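PDB 6U94: RND efflux system, outer membrane lipoprotein, NodT family from Burkholderia mallei, which probably forms the outer-membrane exit channel of an RND-type efflux system. Local coordinates for residues Ile79-Arg90 with Gln235-Leu246; Ser127-Ile135 with Arg448-Gly456. One frame throughout, in Å; residues are numbered along the deposited sequence.

From the N terminus the chain first runs through helix 72-86 and the turn after it, which supply one side of contact 1. Beyond the unmodelled residues 94-124 comes 127-135, the first side of contact 2, leading into helix 132-142. Helix 156-203 follows, and helix 211-247 runs back past helix 72-86, closing contact 1 within the first of the two outer membrane efflux protein regions. Contact 2 closes only at the end of helix 421-454, tying the first region to the second. The two loops therefore cross rather than nest. They meet at Arg83, whose NH2 probably hydrogen-bonds Val128 O, and helix 156-203 touches both contacts.

Contact 1. Residues Ile79-Arg90 with Gln235-Leu246; sequences IDEARALYRIQR and QIAQDENALAVL
Arg90 NH2 is gripped from helix 235-246 by two side chains. Asp239 OD1 forms a salt bridge with it in a nearly coplanar approach; the modelled separation of 2.5 Å from Arg90 NH2 is very short, so its exact value is doubtful. Gln238 OE1 adds a weak hydrogen bond to NH2, 3.4 Å long and also at the guanidinium edge. Gln235 instead lies over a face: its amide stacks on the guanidinium with the planes 13° apart, while Tyr86 O sits over the opposite face. A bend at chi3 (-110°) swings the guanidinium into this slot, and Asp180 takes its NH1 in a second salt bridge.

Beyond this polar end the short helix 72-86 packs antiparallel against the long helix 211-247, within the mostly helical body of an outer membrane factor. The axes of 79-86 and 235-246 come within 8.4 Å at 175°. Alanines allow the close approach: Ala82 CB and Ala242 CB are 3.7 Å apart, and Ala242 CB also nears Ala82 O at 3.4 Å. Ala82 CB meets Leu246 CG at 3.6 Å, with Ile79 CG1 against Leu246 CD2. On the outer flank Leu85 CD1 lies 3.8 Å from Asn241 CB. Tyr86 CD1 approaches Ala242 CB obliquely at 3.7 Å, and the phenol runs on away from helix 235-246 to hydrogen-bond Glu169 and Asn172 of helix 156-203.

Contact 2. Residues Ser127-Ile135 with Arg448-Gly456; sequences SVGLTHFEI and RVTLYKALG
Lys453, in the last turn of helix 421-454, reaches across to the N-terminal cap of helix 132-142, where Thr131 is the N-cap residue and Glu134 supplies one half of a capping box. The contact thus joins the end of one long helix of this outer membrane factor to the start of a short one, across the two halves of the sequence.

The charged interactions centre on Lys453 NZ. It forms a salt bridge to Glu134, hydrogen-bonding OE1 at 2.8 Å through the syn lone pair and OE2 more weakly. Its other bond goes to Gly129 O, 2.9 Å from NZ and in the carbonyl plane. Gly129 is the third residue of a type II beta turn, Ser127-Leu130, which presents that carbonyl. A bend at chi3 (-81°) carries the amine to this meeting point. Ser165 of helix 156-203 hydrogen-bonds Glu134 OE1 as well, so both carboxylate oxygens are held.

Two capping bonds from Thr131 converge on OE2. Thr131 N gives Glu134 OE2 an almost straight bond of 2.7 Å (175°), and Thr131 OG1, instead of accepting from Glu134 N, donates to the same oxygen from the opposite face of the carboxylate plane. So many donors would probably favour the ionised form of Glu134, and with it the salt bridge.

Apolar contact is slight. With Thr131 OG1 set between the backbone N and the carbonyl carbon (chi1 58°), CG2 is turned to helix 421-454, 3.7 Å from Lys453 CB.

The Phe133 ring meets polar atoms. Thr131 OG1 lies over its centre. At its edge, CZ comes within 3.4 Å of Lys453 O, the same oxygen that accepts the backbone bond from Gly456 N in the Schellman motif ending the helix.

Contact 1. Residues Ile79-Arg90 with Gln235-Leu246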
loop_
_atom_site.group_PDB
_atom_site.type_symbol
_atom_site.label_atom_id
_atom_site.label_comp_id
_atom_site.label_asym_id
_atom_site.label_seq_id
_atom_site.Cartn_x
_atom_site.Cartn_y
_atom_site.Cartn_z
ATOM N N ILE A 79 13.488 5.857 -7.256
ATOM C CA ILE A 79 12.433 5.036 -6.676
ATOM C C ILE A 79 12.992 3.689 -6.241
ATOM O O ILE A 79 12.621 3.153 -5.191
ATOM C CB ILE A 79 11.278 4.878 -7.683
ATOM C CG1 ILE A 79 10.650 6.239 -7.983
ATOM C CG2 ILE A 79 10.235 3.905 -7.162
ATOM C CD1 ILE A 79 9.803 6.257 -9.239
ATOM N N ASP A 80 13.903 3.128 -7.037
ATOM C CA ASP A 80 14.525 1.860 -6.673
ATOM C C ASP A 80 15.358 2.001 -5.405
ATOM O O ASP A 80 15.308 1.136 -4.522
ATOM C CB ASP A 80 15.388 1.354 -7.828
ATOM C CG ASP A 80 15.117 -0.095 -8.166
ATOM O OD1 ASP A 80 14.229 -0.352 -9.008
ATOM O OD2 ASP A 80 15.793 -0.975 -7.593
ATOM N N GLU A 81 16.134 3.083 -5.298
ATOM C CA GLU A 81 16.960 3.283 -4.112
ATOM C C GLU A 81 16.106 3.538 -2.877
ATOM O O GLU A 81 16.406 3.024 -1.792
ATOM C CB GLU A 81 17.931 4.442 -4.334
ATOM C CG GLU A 81 18.744 4.809 -3.100
ATOM C CD GLU A 81 19.638 6.017 -3.320
ATOM O OE1 GLU A 81 19.642 6.567 -4.446
ATOM O OE2 GLU A 81 20.338 6.417 -2.366
ATOM N N ALA A 82 15.042 4.333 -3.020
ATOM C CA ALA A 82 14.199 4.666 -1.877
ATOM C C ALA A 82 13.498 3.429 -1.334
ATOM O O ALA A 82 13.464 3.208 -0.119
ATOM C CB ALA A 82 13.180 5.736 -2.272
ATOM N N ARG A 83 12.933 2.608 -2.224
ATOM C CA ARG A 83 12.256 1.392 -1.788
ATOM C C ARG A 83 13.207 0.467 -1.040
ATOM O O ARG A 83 12.826 -0.152 -0.039
ATOM C CB ARG A 83 11.645 0.675 -2.992
ATOM C CG ARG A 83 10.422 1.369 -3.563
ATOM C CD ARG A 83 10.070 0.834 -4.939
ATOM N NE ARG A 83 9.938 -0.620 -4.950
ATOM C CZ ARG A 83 8.837 -1.271 -4.592
ATOM N NH1 ARG A 83 7.770 -0.595 -4.184
ATOM N NH2 ARG A 83 8.805 -2.596 -4.636
ATOM N N ALA A 84 14.453 0.365 -1.508
ATOM C CA ALA A 84 15.434 -0.463 -0.815
ATOM C C ALA A 84 15.774 0.099 0.557
ATOM O O ALA A 84 16.150 -0.657 1.460
ATOM C CB ALA A 84 16.703 -0.600 -1.660
ATOM N N LEU A 85 15.641 1.415 0.739
ATOM C CA LEU A 85 15.992 2.012 2.021
ATOM C C LEU A 85 14.962 1.688 3.095
ATOM O O LEU A 85 15.328 1.387 4.237
ATOM C CB LEU A 85 16.151 3.525 1.875
ATOM C CG LEU A 85 17.499 4.006 1.333
ATOM C CD1 LEU A 85 17.571 5.525 1.323
ATOM C CD2 LEU A 85 18.641 3.416 2.147
ATOM N N TYR A 86 13.672 1.735 2.757
ATOM C CA TYR A 86 12.632 1.678 3.773
ATOM C C TYR A 86 11.566 0.612 3.556
ATOM O O TYR A 86 10.757 0.405 4.464
ATOM C CB TYR A 86 11.928 3.041 3.888
ATOM C CG TYR A 86 10.713 3.164 2.999
ATOM C CD1 TYR A 86 10.847 3.374 1.631
ATOM C CD2 TYR A 86 9.429 3.063 3.524
ATOM C CE1 TYR A 86 9.736 3.481 0.813
ATOM C CE2 TYR A 86 8.314 3.167 2.716
ATOM C CZ TYR A 86 8.473 3.377 1.359
ATOM O OH TYR A 86 7.367 3.485 0.544
ATOM N N ARG A 87 11.524 -0.062 2.409
ATOM C CA ARG A 87 10.358 -0.887 2.118
ATOM C C ARG A 87 10.692 -2.345 1.818
ATOM O O ARG A 87 10.042 -3.246 2.357
ATOM C CB ARG A 87 9.574 -0.288 0.949
ATOM C CG ARG A 87 8.179 -0.869 0.795
ATOM C CD ARG A 87 7.332 -0.019 -0.130
ATOM N NE ARG A 87 5.949 -0.482 -0.186
ATOM C CZ ARG A 87 5.025 0.023 -0.998
ATOM N NH1 ARG A 87 5.333 1.011 -1.831
ATOM N NH2 ARG A 87 3.790 -0.462 -0.979
ATOM N N ILE A 88 11.687 -2.588 0.960
ATOM C CA ILE A 88 11.946 -3.947 0.484
ATOM C C ILE A 88 12.286 -4.872 1.647
ATOM O O ILE A 88 11.779 -5.998 1.735
ATOM C CB ILE A 88 13.063 -3.947 -0.574
ATOM C CG1 ILE A 88 12.754 -2.941 -1.683
ATOM C CG2 ILE A 88 13.234 -5.339 -1.164
ATOM C CD1 ILE A 88 11.492 -3.252 -2.445
ATOM N N GLN A 89 13.144 -4.413 2.557
ATOM C CA GLN A 89 13.590 -5.260 3.655
ATOM C C GLN A 89 12.614 -5.298 4.826
ATOM O O GLN A 89 12.748 -6.175 5.686
ATOM C CB GLN A 89 14.966 -4.807 4.148
ATOM C CG GLN A 89 16.108 -5.118 3.188
ATOM C CD GLN A 89 16.406 -6.608 3.061
ATOM O OE1 GLN A 89 15.700 -7.451 3.616
ATOM N NE2 GLN A 89 17.465 -6.935 2.330
ATOM N N ARG A 90 11.650 -4.385 4.889
ATOM C CA ARG A 90 10.616 -4.441 5.911
ATOM C C ARG A 90 9.421 -5.287 5.489
ATOM O O ARG A 90 8.409 -5.309 6.198
ATOM C CB ARG A 90 10.158 -3.030 6.285
ATOM C CG ARG A 90 10.960 -2.417 7.418
ATOM C CD ARG A 90 10.258 -1.199 7.974
ATOM N NE ARG A 90 10.960 0.038 7.654
ATOM C CZ ARG A 90 10.435 1.248 7.806
ATOM N NH1 ARG A 90 9.197 1.380 8.266
ATOM N NH2 ARG A 90 11.143 2.326 7.494
ATOM N N GLN A 235 13.841 3.232 11.926
ATOM C CA GLN A 235 12.909 3.194 10.804
ATOM C C GLN A 235 12.471 4.598 10.406
ATOM O O GLN A 235 12.258 4.872 9.219
ATOM C CB GLN A 235 11.701 2.324 11.151
ATOM C CG GLN A 235 12.031 0.844 11.302
ATOM C CD GLN A 235 10.801 -0.016 11.527
ATOM O OE1 GLN A 235 9.685 0.490 11.644
ATOM N NE2 GLN A 235 11.001 -1.328 11.584
ATOM N N ILE A 236 12.336 5.499 11.381
ATOM C CA ILE A 236 12.071 6.902 11.069
ATOM C C ILE A 236 13.198 7.476 10.222
ATOM O O ILE A 236 12.959 8.219 9.262
ATOM C CB ILE A 236 11.869 7.709 12.366
ATOM C CG1 ILE A 236 10.478 7.446 12.949
ATOM C CG2 ILE A 236 12.079 9.199 12.123
ATOM C CD1 ILE A 236 10.219 8.181 14.246
ATOM N N ALA A 237 14.445 7.136 10.561
ATOM C CA ALA A 237 15.584 7.615 9.785
ATOM C C ALA A 237 15.527 7.109 8.348
ATOM O O ALA A 237 15.789 7.865 7.405
ATOM C CB ALA A 237 16.889 7.189 10.456
ATOM N N GLN A 238 15.178 5.833 8.161
ATOM C CA GLN A 238 15.086 5.278 6.814
ATOM C C GLN A 238 13.984 5.955 6.009
ATOM O O GLN A 238 14.167 6.252 4.822
ATOM C CB GLN A 238 14.842 3.771 6.884
ATOM C CG GLN A 238 15.928 2.980 7.594
ATOM C CD GLN A 238 15.509 1.547 7.861
ATOM O OE1 GLN A 238 14.336 1.198 7.724
ATOM N NE2 GLN A 238 16.466 0.709 8.243
ATOM N N ASP A 239 12.827 6.196 6.634
ATOM C CA ASP A 239 11.732 6.869 5.943
ATOM C C ASP A 239 12.157 8.243 5.444
ATOM O O ASP A 239 11.863 8.619 4.302
ATOM C CB ASP A 239 10.523 7.002 6.872
ATOM C CG ASP A 239 9.995 5.664 7.348
ATOM O OD1 ASP A 239 10.483 4.613 6.882
ATOM O OD2 ASP A 239 9.085 5.670 8.198
ATOM N N GLU A 240 12.849 9.007 6.291
ATOM C CA GLU A 240 13.258 10.351 5.904
ATOM C C GLU A 240 14.322 10.321 4.811
ATOM O O GLU A 240 14.353 11.215 3.956
ATOM C CB GLU A 240 13.757 11.114 7.131
ATOM C CG GLU A 240 12.691 11.298 8.198
ATOM C CD GLU A 240 13.209 12.002 9.440
ATOM O OE1 GLU A 240 14.431 11.943 9.699
ATOM O OE2 GLU A 240 12.390 12.619 10.154
ATOM N N ASN A 241 15.195 9.310 4.819
ATOM C CA ASN A 241 16.174 9.170 3.744
ATOM C C ASN A 241 15.485 8.883 2.416
ATOM O O ASN A 241 15.737 9.562 1.413
ATOM C CB ASN A 241 17.174 8.062 4.078
ATOM C CG ASN A 241 18.516 8.602 4.524
ATOM O OD1 ASN A 241 18.604 9.694 5.086
ATOM N ND2 ASN A 241 19.575 7.842 4.266
ATOM N N ALA A 242 14.609 7.874 2.392
ATOM C CA ALA A 242 13.902 7.530 1.164
ATOM C C ALA A 242 13.038 8.687 0.684
ATOM O O ALA A 242 12.908 8.915 -0.525
ATOM C CB ALA A 242 13.050 6.277 1.382
ATOM N N LEU A 243 12.445 9.433 1.618
ATOM C CA LEU A 243 11.627 10.579 1.236
ATOM C C LEU A 243 12.472 11.652 0.562
ATOM O O LEU A 243 12.038 12.270 -0.419
ATOM C CB LEU A 243 10.912 11.142 2.463
ATOM C CG LEU A 243 9.713 12.055 2.216
ATOM C CD1 LEU A 243 8.713 11.380 1.294
ATOM C CD2 LEU A 243 9.053 12.425 3.534
ATOM N N ALA A 244 13.686 11.882 1.071
ATOM C CA ALA A 244 14.580 12.849 0.443
ATOM C C ALA A 244 14.987 12.395 -0.952
ATOM O O ALA A 244 15.073 13.212 -1.875
ATOM C CB ALA A 244 15.812 13.071 1.320
ATOM N N VAL A 245 15.237 11.095 -1.127
ATOM C CA VAL A 245 15.570 10.570 -2.447
ATOM C C VAL A 245 14.397 10.741 -3.402
ATOM O O VAL A 245 14.576 11.106 -4.571
ATOM C CB VAL A 245 16.000 9.093 -2.341
ATOM C CG1 VAL A 245 16.206 8.495 -3.727
ATOM C CG2 VAL A 245 17.262 8.963 -1.508
ATOM N N LEU A 246 13.178 10.492 -2.916
ATOM C CA LEU A 246 12.012 10.506 -3.794
ATOM C C LEU A 246 11.698 11.910 -4.294
ATOM O O LEU A 246 11.265 12.081 -5.439
ATOM C CB LEU A 246 10.804 9.913 -3.071
ATOM C CG LEU A 246 10.786 8.390 -2.970
ATOM C CD1 LEU A 246 9.604 7.925 -2.134
ATOM C CD2 LEU A 246 10.748 7.770 -4.358
#

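Contact 2. Residues Ser127-Ile135 with Arg448-Gly456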
loop_
_atom_site.group_PDB
_atom_site.type_symbol
_atom_site.label_atom_id
_atom_site.label_comp_id
_atom_site.label_asym_id
_atom_site.label_seq_id
_atom_site.Cartn_x
_atom_site.Cartn_y
_atom_site.Cartn_z
ATOM N N SER A 127 9.383 -6.456 -5.501
ATOM C CA SER A 127 8.236 -5.896 -6.203
ATOM C C SER A 127 7.051 -5.620 -5.285
ATOM O O SER A 127 5.932 -5.451 -5.779
ATOM C CB SER A 127 7.809 -6.829 -7.336
ATOM O OG SER A 127 8.838 -6.960 -8.301
ATOM N N VAL A 128 7.273 -5.558 -3.969
ATOM C CA VAL A 128 6.163 -5.418 -3.030
ATOM C C VAL A 128 5.432 -4.107 -3.281
ATOM O O VAL A 128 6.046 -3.038 -3.395
ATOM C CB VAL A 128 6.665 -5.521 -1.580
ATOM C CG1 VAL A 128 7.805 -4.547 -1.319
ATOM C CG2 VAL A 128 5.522 -5.276 -0.605
ATOM N N GLY A 129 4.107 -4.188 -3.387
ATOM C CA GLY A 129 3.300 -3.005 -3.607
ATOM C C GLY A 129 3.357 -2.433 -5.007
ATOM O O GLY A 129 3.002 -1.268 -5.201
ATOM N N LEU A 130 3.785 -3.218 -5.992
ATOM C CA LEU A 130 3.871 -2.769 -7.374
ATOM C C LEU A 130 2.796 -3.443 -8.218
ATOM O O LEU A 130 2.562 -4.650 -8.097
ATOM C CB LEU A 130 5.254 -3.061 -7.965
ATOM C CG LEU A 130 6.440 -2.327 -7.337
ATOM C CD1 LEU A 130 7.717 -2.605 -8.120
ATOM C CD2 LEU A 130 6.161 -0.833 -7.258
ATOM N N THR A 131 2.152 -2.661 -9.078
ATOM C CA THR A 131 1.161 -3.197 -9.995
ATOM C C THR A 131 1.843 -3.942 -11.142
ATOM O O THR A 131 3.072 -3.992 -11.246
ATOM C CB THR A 131 0.265 -2.084 -10.528
ATOM O OG1 THR A 131 1.064 -1.094 -11.190
ATOM C CG2 THR A 131 -0.511 -1.433 -9.381
ATOM N N HIS A 132 1.027 -4.546 -12.010
ATOM C CA HIS A 132 1.574 -5.324 -13.117
ATOM C C HIS A 132 2.380 -4.446 -14.066
ATOM O O HIS A 132 3.472 -4.832 -14.497
ATOM C CB HIS A 132 0.454 -6.032 -13.878
ATOM C CG HIS A 132 -0.177 -7.160 -13.122
ATOM N ND1 HIS A 132 0.534 -8.262 -12.698
ATOM C CD2 HIS A 132 -1.456 -7.361 -12.726
ATOM C CE1 HIS A 132 -0.278 -9.091 -12.068
ATOM N NE2 HIS A 132 -1.492 -8.567 -12.071
ATOM N N PHE A 133 1.866 -3.257 -14.399
ATOM C CA PHE A 133 2.570 -2.429 -15.374
ATOM C C PHE A 133 3.835 -1.817 -14.786
ATOM O O PHE A 133 4.802 -1.585 -15.519
ATOM C CB PHE A 133 1.646 -1.347 -15.945
ATOM C CG PHE A 133 1.081 -0.397 -14.920
ATOM C CD1 PHE A 133 1.808 0.708 -14.502
ATOM C CD2 PHE A 133 -0.195 -0.582 -14.411
ATOM C CE1 PHE A 133 1.285 1.591 -13.575
ATOM C CE2 PHE A 133 -0.725 0.300 -13.487
ATOM C CZ PHE A 133 0.016 1.387 -13.067
ATOM N N GLU A 134 3.861 -1.565 -13.475
ATOM C CA GLU A 134 5.106 -1.131 -12.849
ATOM C C GLU A 134 6.157 -2.231 -12.906
ATOM O O GLU A 134 7.328 -1.964 -13.201
ATOM C CB GLU A 134 4.860 -0.714 -11.404
ATOM C CG GLU A 134 3.963 0.485 -11.244
ATOM C CD GLU A 134 3.620 0.731 -9.791
ATOM O OE1 GLU A 134 4.228 1.627 -9.168
ATOM O OE2 GLU A 134 2.751 0.003 -9.269
ATOM N N ILE A 135 5.759 -3.473 -12.620
ATOM C CA ILE A 135 6.694 -4.591 -12.713
ATOM C C ILE A 135 7.197 -4.747 -14.144
ATOM O O ILE A 135 8.387 -4.995 -14.376
ATOM C CB ILE A 135 6.029 -5.881 -12.197
ATOM C CG1 ILE A 135 5.698 -5.750 -10.707
ATOM C CG2 ILE A 135 6.922 -7.081 -12.451
ATOM C CD1 ILE A 135 5.003 -6.962 -10.124
ATOM N N ARG A 448 -4.668 1.425 -0.250
ATOM C CA ARG A 448 -5.395 2.448 -0.996
ATOM C C ARG A 448 -4.477 3.133 -2.000
ATOM O O ARG A 448 -4.903 3.478 -3.110
ATOM C CB ARG A 448 -6.003 3.468 -0.034
ATOM C CG ARG A 448 -7.036 2.868 0.914
ATOM C CD ARG A 448 -7.232 3.712 2.160
ATOM N NE ARG A 448 -7.870 4.993 1.876
ATOM C CZ ARG A 448 -8.436 5.758 2.805
ATOM N NH1 ARG A 448 -8.443 5.365 4.073
ATOM N NH2 ARG A 448 -8.999 6.910 2.469
ATOM N N VAL A 449 -3.213 3.338 -1.623
ATOM C CA VAL A 449 -2.224 3.876 -2.548
ATOM C C VAL A 449 -2.024 2.925 -3.720
ATOM O O VAL A 449 -1.948 3.351 -4.880
ATOM C CB VAL A 449 -0.904 4.152 -1.806
ATOM C CG1 VAL A 449 0.234 4.379 -2.798
ATOM C CG2 VAL A 449 -1.062 5.351 -0.885
ATOM N N THR A 450 -1.954 1.621 -3.440
ATOM C CA THR A 450 -1.777 0.644 -4.509
ATOM C C THR A 450 -2.998 0.590 -5.420
ATOM O O THR A 450 -2.863 0.427 -6.639
ATOM C CB THR A 450 -1.489 -0.734 -3.919
ATOM O OG1 THR A 450 -0.419 -0.629 -2.973
ATOM C CG2 THR A 450 -1.087 -1.707 -5.018
ATOM N N LEU A 451 -4.197 0.728 -4.851
ATOM C CA LEU A 451 -5.396 0.773 -5.678
ATOM C C LEU A 451 -5.434 2.028 -6.545
ATOM O O LEU A 451 -5.954 1.990 -7.667
ATOM C CB LEU A 451 -6.643 0.689 -4.802
ATOM C CG LEU A 451 -7.989 0.693 -5.532
ATOM C CD1 LEU A 451 -8.075 -0.452 -6.536
ATOM C CD2 LEU A 451 -9.134 0.631 -4.533
ATOM N N TYR A 452 -4.896 3.145 -6.046
ATOM C CA TYR A 452 -4.762 4.333 -6.884
ATOM C C TYR A 452 -3.953 4.036 -8.142
ATOM O O TYR A 452 -4.233 4.597 -9.208
ATOM C CB TYR A 452 -4.108 5.468 -6.092
ATOM C CG TYR A 452 -3.550 6.569 -6.972
ATOM C CD1 TYR A 452 -2.218 6.561 -7.373
ATOM C CD2 TYR A 452 -4.355 7.614 -7.406
ATOM C CE1 TYR A 452 -1.707 7.562 -8.186
ATOM C CE2 TYR A 452 -3.854 8.618 -8.214
ATOM C CZ TYR A 452 -2.529 8.587 -8.602
ATOM O OH TYR A 452 -2.020 9.585 -9.403
ATOM N N LYS A 453 -2.944 3.169 -8.036
ATOM C CA LYS A 453 -2.129 2.808 -9.190
ATOM C C LYS A 453 -2.856 1.833 -10.109
ATOM O O LYS A 453 -2.893 2.031 -11.330
ATOM C CB LYS A 453 -0.806 2.206 -8.723
ATOM C CG LYS A 453 0.050 3.161 -7.923
ATOM C CD LYS A 453 1.481 2.670 -7.868
ATOM C CE LYS A 453 1.657 1.590 -6.813
ATOM N NZ LYS A 453 3.087 1.187 -6.688
ATOM N N ALA A 454 -3.441 0.776 -9.539
ATOM C CA ALA A 454 -4.094 -0.253 -10.343
ATOM C C ALA A 454 -5.252 0.297 -11.166
ATOM O O ALA A 454 -5.630 -0.318 -12.169
ATOM C CB ALA A 454 -4.584 -1.393 -9.444
ATOM N N LEU A 455 -5.828 1.431 -10.764
ATOM C CA LEU A 455 -6.869 2.082 -11.547
ATOM C C LEU A 455 -6.315 2.844 -12.741
ATOM O O LEU A 455 -7.099 3.325 -13.566
ATOM C CB LEU A 455 -7.673 3.051 -10.675
ATOM C CG LEU A 455 -8.523 2.502 -9.529
ATOM C CD1 LEU A 455 -9.125 3.657 -8.736
ATOM C CD2 LEU A 455 -9.615 1.586 -10.051
ATOM N N GLY A 456 -4.996 2.962 -12.853
ATOM C CA GLY A 456 -4.392 3.789 -13.871
ATOM C C GLY A 456 -4.151 5.220 -13.457
ATOM O O GLY A 456 -3.844 6.052 -14.319
#